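Local coordinates for beta-N-acetylhexosaminidase (Thermotoga neapolitana, PDB 5BZA), which probably hydrolyses terminal non-reducing N-acetyl-D-hexosamine residues of N-acetyl-beta-D-hexosaminides as a thermostable member of glycoside hydrolase family 3, at residues A146-F151 with S200-A205; P157-F162 with L192-I197. All coordinates share one frame; numbering follows the deposited sequence.

Contact 1. Residues A146-F151 with S200-A205; sequences ACMGYF and SRVKTA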
loop_
_atom_site.group_PDB
_atom_site.type_symbol
_atom_site.label_atom_id
_atom_site.label_comp_id
_atom_site.label_asym_id
_atom_site.label_seq_id
_atom_site.Cartn_x
_atom_site.Cartn_y
_atom_site.Cartn_z
ATOM N N ALA B 146 -21.141 2.458 -1.235
ATOM C CA ALA B 146 -19.976 2.072 -0.469
ATOM C C ALA B 146 -20.079 0.645 0.003
ATOM O O ALA B 146 -19.119 -0.143 -0.112
ATOM C CB ALA B 146 -19.773 3.002 0.701
ATOM N N CYS B 147 -21.232 0.296 0.550
ATOM C CA CYS B 147 -21.406 -1.068 1.049
ATOM C C CYS B 147 -21.300 -2.112 -0.059
ATOM O O CYS B 147 -20.715 -3.182 0.156
ATOM C CB CYS B 147 -22.760 -1.204 1.772
ATOM S SG CYS B 147 -22.717 -0.376 3.374
ATOM N N MET B 148 -21.904 -1.808 -1.208
ATOM C CA MET B 148 -21.879 -2.697 -2.341
ATOM C C MET B 148 -20.417 -2.867 -2.838
ATOM O O MET B 148 -19.975 -3.978 -3.060
ATOM C CB MET B 148 -22.789 -2.176 -3.463
ATOM C CG MET B 148 -22.981 -3.154 -4.619
ATOM S SD MET B 148 -23.758 -4.732 -4.097
ATOM C CE MET B 148 -25.484 -4.237 -3.745
ATOM N N GLY B 149 -19.682 -1.763 -2.964
ATOM C CA GLY B 149 -18.285 -1.807 -3.345
ATOM C C GLY B 149 -17.419 -2.646 -2.403
ATOM O O GLY B 149 -16.669 -3.520 -2.876
ATOM N N TYR B 150 -17.443 -2.341 -1.100
ATOM C CA TYR B 150 -16.672 -3.130 -0.122
ATOM C C TYR B 150 -16.995 -4.598 -0.266
ATOM O O TYR B 150 -16.125 -5.481 -0.277
ATOM C CB TYR B 150 -16.974 -2.707 1.315
ATOM C CG TYR B 150 -16.313 -1.431 1.750
ATOM C CD1 TYR B 150 -14.969 -1.173 1.452
ATOM C CD2 TYR B 150 -17.051 -0.452 2.453
ATOM C CE1 TYR B 150 -14.379 0.021 1.844
ATOM C CE2 TYR B 150 -16.475 0.733 2.858
ATOM C CZ TYR B 150 -15.131 0.969 2.561
ATOM O OH TYR B 150 -14.534 2.161 2.961
ATOM N N PHE B 151 -18.284 -4.859 -0.344
ATOM C CA PHE B 151 -18.754 -6.216 -0.469
ATOM C C PHE B 151 -18.232 -6.935 -1.745
ATOM O O PHE B 151 -17.714 -8.050 -1.668
ATOM C CB PHE B 151 -20.271 -6.173 -0.438
ATOM C CG PHE B 151 -20.888 -7.475 -0.233
ATOM C CD1 PHE B 151 -20.701 -8.132 0.974
ATOM C CD2 PHE B 151 -21.722 -8.027 -1.199
ATOM C CE1 PHE B 151 -21.288 -9.362 1.203
ATOM C CE2 PHE B 151 -22.335 -9.253 -0.981
ATOM C CZ PHE B 151 -22.123 -9.922 0.229
ATOM N N SER B 200 -31.431 -3.484 1.094
ATOM C CA SER B 200 -30.636 -4.210 0.083
ATOM C C SER B 200 -30.377 -5.638 0.516
ATOM O O SER B 200 -30.765 -6.053 1.600
ATOM C CB SER B 200 -29.274 -3.522 -0.165
ATOM O OG SER B 200 -28.335 -3.782 0.907
ATOM N N ARG B 201 -29.657 -6.384 -0.313
ATOM C CA ARG B 201 -29.190 -7.718 0.082
ATOM C C ARG B 201 -27.682 -7.754 0.382
ATOM O O ARG B 201 -27.133 -8.842 0.493
ATOM C CB ARG B 201 -29.502 -8.767 -1.010
ATOM C CG ARG B 201 -30.996 -9.065 -1.276
ATOM C CD ARG B 201 -31.646 -9.827 -0.106
ATOM N NE ARG B 201 -31.025 -11.136 0.143
ATOM C CZ ARG B 201 -31.460 -12.035 1.034
ATOM N NH1 ARG B 201 -32.505 -11.767 1.821
ATOM N NH2 ARG B 201 -30.827 -13.203 1.179
ATOM N N VAL B 202 -27.035 -6.598 0.597
ATOM C CA VAL B 202 -25.643 -6.621 1.027
ATOM C C VAL B 202 -25.574 -7.035 2.486
ATOM O O VAL B 202 -26.289 -6.489 3.339
ATOM C CB VAL B 202 -24.929 -5.247 0.893
ATOM C CG1 VAL B 202 -23.489 -5.338 1.414
ATOM C CG2 VAL B 202 -24.897 -4.789 -0.534
ATOM N N LYS B 203 -24.745 -8.025 2.774
ATOM C CA LYS B 203 -24.511 -8.407 4.145
ATOM C C LYS B 203 -23.717 -7.293 4.795
ATOM O O LYS B 203 -22.668 -6.869 4.251
ATOM C CB LYS B 203 -23.740 -9.717 4.248
ATOM C CG LYS B 203 -23.585 -10.208 5.689
ATOM C CD LYS B 203 -23.081 -11.635 5.734
ATOM C CE LYS B 203 -23.570 -12.331 6.997
ATOM N NZ LYS B 203 -24.011 -13.732 6.742
ATOM N N THR B 204 -24.150 -6.848 5.971
ATOM C CA THR B 204 -23.436 -5.762 6.645
ATOM C C THR B 204 -23.427 -5.969 8.158
ATOM O O THR B 204 -24.283 -6.649 8.692
ATOM C CB THR B 204 -24.073 -4.347 6.319
ATOM O OG1 THR B 204 -23.292 -3.313 6.930
ATOM C CG2 THR B 204 -25.512 -4.207 6.874
ATOM N N ALA B 205 -22.441 -5.409 8.862
ATOM C CA ALA B 205 -22.588 -5.287 10.323
ATOM C C ALA B 205 -23.054 -3.852 10.652
ATOM O O ALA B 205 -22.970 -2.945 9.823
ATOM C CB ALA B 205 -21.272 -5.646 11.074
#
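One face of the Phe151 ring carries the methyl Val202 CG1 and, nearer the rim, the backbone N of Lys203. The methyl lies 4.2 Å from the centroid of the Phe151 ring and 27° off its normal, a CH-pi contact over the face, the nearest ring atom being Phe151 CG, 3.7 Å from Val202 CG1. Past the methyl, Phe151 CE1 meets Lys203 CB at 3.9 Å.

Torsions explain how Val202 serves two neighbours. With chi1 at 178°, CG1 is anti to the backbone N and faces Phe151, while CG2 lies beside that N and is directed at Met148. Met148 begins extended but bends at chi2 and chi3, which carries CE to 3.3 Å from Val202 CG2, a tight carbon pair; Met148 SD follows at 3.7 Å from the same methyl. Val202 CG1 also comes within 3.7 Å of Cys147 O. Replacing Val202, an alanine here would remove both methyls and would probably loosen the seat of the Phe151 ring and the Met148 tip together.

The approach of Val202 is held by its own loop: its N donates to Ser200 OG (3.1 Å, 160°), an ST turn, and that hydroxyl also bonds Ile197 O. The contact thus seats the last turns of helix 136-153 against the loop entering strand 205-208 of the TIM barrel. Since dispersion carries it, with buried Val202 beneath the more exposed Phe151 and Met148, the fit depends on shape rather than on directed bonds.

Contact 2. Residues P157-F162 with L192-I197; sequences PCIKHF and LPFRRI. With CD (cadmium ion), chain N.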
loop_
_atom_site.group_PDB
_atom_site.type_symbol
_atom_site.label_atom_id
_atom_site.label_comp_id
_atom_site.label_asym_id
_atom_site.label_seq_id
_atom_site.Cartn_x
_atom_site.Cartn_y
_atom_site.Cartn_z
ATOM N N PRO B 157 -18.795 -4.704 5.043
ATOM C CA PRO B 157 -18.857 -3.373 5.653
ATOM C C PRO B 157 -19.513 -3.398 7.019
ATOM O O PRO B 157 -20.284 -4.304 7.323
ATOM C CB PRO B 157 -19.682 -2.561 4.642
ATOM C CG PRO B 157 -20.554 -3.564 4.001
ATOM C CD PRO B 157 -19.745 -4.845 3.923
ATOM N N CYS B 158 -19.145 -2.426 7.843
ATOM C CA CYS B 158 -19.810 -2.166 9.123
ATOM C C CYS B 158 -20.250 -0.702 9.173
ATOM O O CYS B 158 -19.445 0.224 9.364
ATOM C CB CYS B 158 -18.880 -2.483 10.297
ATOM S SG CYS B 158 -19.671 -2.261 11.917
ATOM N N ILE B 159 -21.534 -0.479 8.974
ATOM C CA ILE B 159 -22.031 0.882 8.908
ATOM C C ILE B 159 -22.091 1.471 10.319
ATOM O O ILE B 159 -22.308 0.775 11.265
ATOM C CB ILE B 159 -23.406 0.936 8.188
ATOM C CG1 ILE B 159 -24.442 0.044 8.877
ATOM C CG2 ILE B 159 -23.226 0.558 6.714
ATOM C CD1 ILE B 159 -25.788 0.044 8.161
ATOM N N LYS B 160 -21.874 2.774 10.433
ATOM C CA LYS B 160 -21.764 3.444 11.727
ATOM C C LYS B 160 -22.147 4.919 11.565
ATOM O O LYS B 160 -22.087 5.442 10.451
ATOM C CB LYS B 160 -20.324 3.296 12.275
ATOM C CG LYS B 160 -19.269 3.986 11.418
ATOM C CD LYS B 160 -17.860 3.607 11.867
ATOM C CE LYS B 160 -16.812 4.261 10.987
ATOM N NZ LYS B 160 -15.445 3.911 11.415
ATOM N N HIS B 161 -22.571 5.589 12.648
ATOM C CA HIS B 161 -22.849 4.972 13.938
ATOM C C HIS B 161 -24.345 5.041 14.247
ATOM O O HIS B 161 -24.894 6.128 14.464
ATOM C CB HIS B 161 -22.069 5.660 15.079
ATOM C CG HIS B 161 -20.668 6.083 14.726
ATOM N ND1 HIS B 161 -20.385 7.145 13.891
ATOM C CD2 HIS B 161 -19.472 5.599 15.141
ATOM C CE1 HIS B 161 -19.078 7.289 13.793
ATOM N NE2 HIS B 161 -18.506 6.355 14.523
ATOM N N PHE B 162 -24.987 3.880 14.323
ATOM C CA PHE B 162 -26.427 3.806 14.511
ATOM C C PHE B 162 -26.861 4.422 15.863
ATOM O O PHE B 162 -26.319 4.041 16.905
ATOM C CB PHE B 162 -26.865 2.334 14.433
ATOM C CG PHE B 162 -28.297 2.117 14.818
ATOM C CD1 PHE B 162 -29.305 2.247 13.876
ATOM C CD2 PHE B 162 -28.637 1.845 16.128
ATOM C CE1 PHE B 162 -30.619 2.085 14.237
ATOM C CE2 PHE B 162 -29.971 1.708 16.503
ATOM C CZ PHE B 162 -30.947 1.816 15.558
ATOM N N LEU B 192 -32.277 7.301 7.471
ATOM C CA LEU B 192 -32.598 7.003 6.073
ATOM C C LEU B 192 -31.465 6.192 5.364
ATOM O O LEU B 192 -31.749 5.190 4.674
ATOM C CB LEU B 192 -32.883 8.305 5.302
ATOM C CG LEU B 192 -33.196 8.130 3.812
ATOM C CD1 LEU B 192 -34.544 7.432 3.603
ATOM C CD2 LEU B 192 -33.106 9.427 2.993
ATOM N N PRO B 193 -30.189 6.597 5.548
ATOM C CA PRO B 193 -29.135 5.816 4.892
ATOM C C PRO B 193 -29.005 4.409 5.498
ATOM O O PRO B 193 -28.755 3.435 4.747
ATOM C CB PRO B 193 -27.865 6.663 5.124
ATOM C CG PRO B 193 -28.199 7.615 6.184
ATOM C CD PRO B 193 -29.652 7.833 6.162
ATOM N N PHE B 194 -29.183 4.284 6.820
ATOM C CA PHE B 194 -29.237 2.947 7.443
ATOM C C PHE B 194 -30.352 2.047 6.843
ATOM O O PHE B 194 -30.137 0.847 6.573
ATOM C CB PHE B 194 -29.373 3.051 8.959
ATOM C CG PHE B 194 -28.146 3.624 9.654
ATOM C CD1 PHE B 194 -27.983 5.003 9.800
ATOM C CD2 PHE B 194 -27.180 2.787 10.194
ATOM C CE1 PHE B 194 -26.855 5.532 10.439
ATOM C CE2 PHE B 194 -26.053 3.311 10.841
ATOM C CZ PHE B 194 -25.901 4.697 10.963
ATOM N N ARG B 195 -31.542 2.634 6.677
ATOM C CA ARG B 195 -32.687 1.965 6.083
ATOM C C ARG B 195 -32.365 1.515 4.652
ATOM O O ARG B 195 -32.770 0.422 4.211
ATOM C CB ARG B 195 -33.914 2.893 6.119
ATOM C CG ARG B 195 -34.475 3.099 7.545
ATOM C CD ARG B 195 -35.438 4.313 7.715
ATOM N NE ARG B 195 -36.572 4.261 6.806
ATOM C CZ ARG B 195 -37.152 5.337 6.274
ATOM N NH1 ARG B 195 -36.722 6.566 6.583
ATOM N NH2 ARG B 195 -38.176 5.187 5.437
ATOM N N ARG B 196 -31.656 2.362 3.928
ATOM C CA ARG B 196 -31.260 2.056 2.554
ATOM C C ARG B 196 -30.403 0.790 2.506
ATOM O O ARG B 196 -30.597 -0.094 1.626
ATOM C CB ARG B 196 -30.502 3.237 1.922
ATOM C CG ARG B 196 -30.143 3.041 0.400
ATOM C CD ARG B 196 -31.389 2.967 -0.499
ATOM N NE ARG B 196 -32.320 4.073 -0.232
ATOM C CZ ARG B 196 -32.207 5.314 -0.702
ATOM N NH1 ARG B 196 -31.203 5.630 -1.522
ATOM N NH2 ARG B 196 -33.126 6.230 -0.366
ATOM N N ILE B 197 -29.463 0.689 3.441
ATOM C CA ILE B 197 -28.632 -0.509 3.473
ATOM C C ILE B 197 -29.489 -1.744 3.854
ATOM O O ILE B 197 -29.345 -2.833 3.235
ATOM C CB ILE B 197 -27.418 -0.401 4.462
ATOM C CG1 ILE B 197 -26.580 0.886 4.241
ATOM C CG2 ILE B 197 -26.608 -1.710 4.465
ATOM C CD1 ILE B 197 -26.341 1.241 2.805
HETATM CD CD CD N . -16.343 6.098 16.150
#
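This is a buried, apolar strand-to-helix contact in the barrel domain, where strand 156-162 packs against helix 192-198, the helix that leads on to strand 205-208. The local axes of 157-160 and 192-197 approach to 10.0 Å and run at 155°, nearly antiparallel.

Phe194 makes the largest share of the contact. Its CG is anti to the carbonyl carbon (chi1 -68°), and the ring reaches the backbone where the strand turns a corner: Phe194 CZ lies 3.6 Å from Phe162 N and 3.7 Å from His161 C, with His161 N in plane at the ring edge. Phe162 turns its edge to the face of Phe194 in a T-shaped pair, centroids 5.9 Å apart and planes at 80°. Beside it Ile159, whose CG1 occupies the crowded position between backbone N and carbonyl carbon, slides past the ring with CD1 3.7 Å from Phe194 CD2. Ile159 also meets Ile197 tip to tip, Ile159 CD1 lying 4.1 Å from Ile197 CB.

The helix belongs to a beta-alpha-beta crossover of the TIM barrel, running on to the adjacent parallel strand 205-208. The packed corner includes the cis peptide between Lys160 and His161, and the His161 side chain leaves the backbone away from the helix. His161 NE2 binds cadmium at 2.7 Å, a site shared with Asp245, while ND1 is hydrogen-bonded to Asp117 OD2, which would leave NE2 as the nitrogen facing the metal.

How the contacts relate
Contacts 1 and 2 sit on the same side of the chain's centre, their own centres about 10 Å apart. Along the chain, contact 2 is nested within the loop closed by contact 1: helix 136-153 leads into strand 156-162, then helix 192-198 and the loop into strand 205-208. The two meet directly at the sheet, where Ala205 N and Pro157 O are 2.9 Å apart and Ala205 O and Ile159 N 3.0 Å, both probable hydrogen bonds between neighbouring parallel strands. Cys147 SG also packs on Ile159 CG2 at 3.5 Å. Together they pack helices 136-153 and 192-198 around strand 156-162 and the start of its neighbour 205-208, contact 2 holding the metal-binding His161, contact 1 lying away from the annotated metal sites.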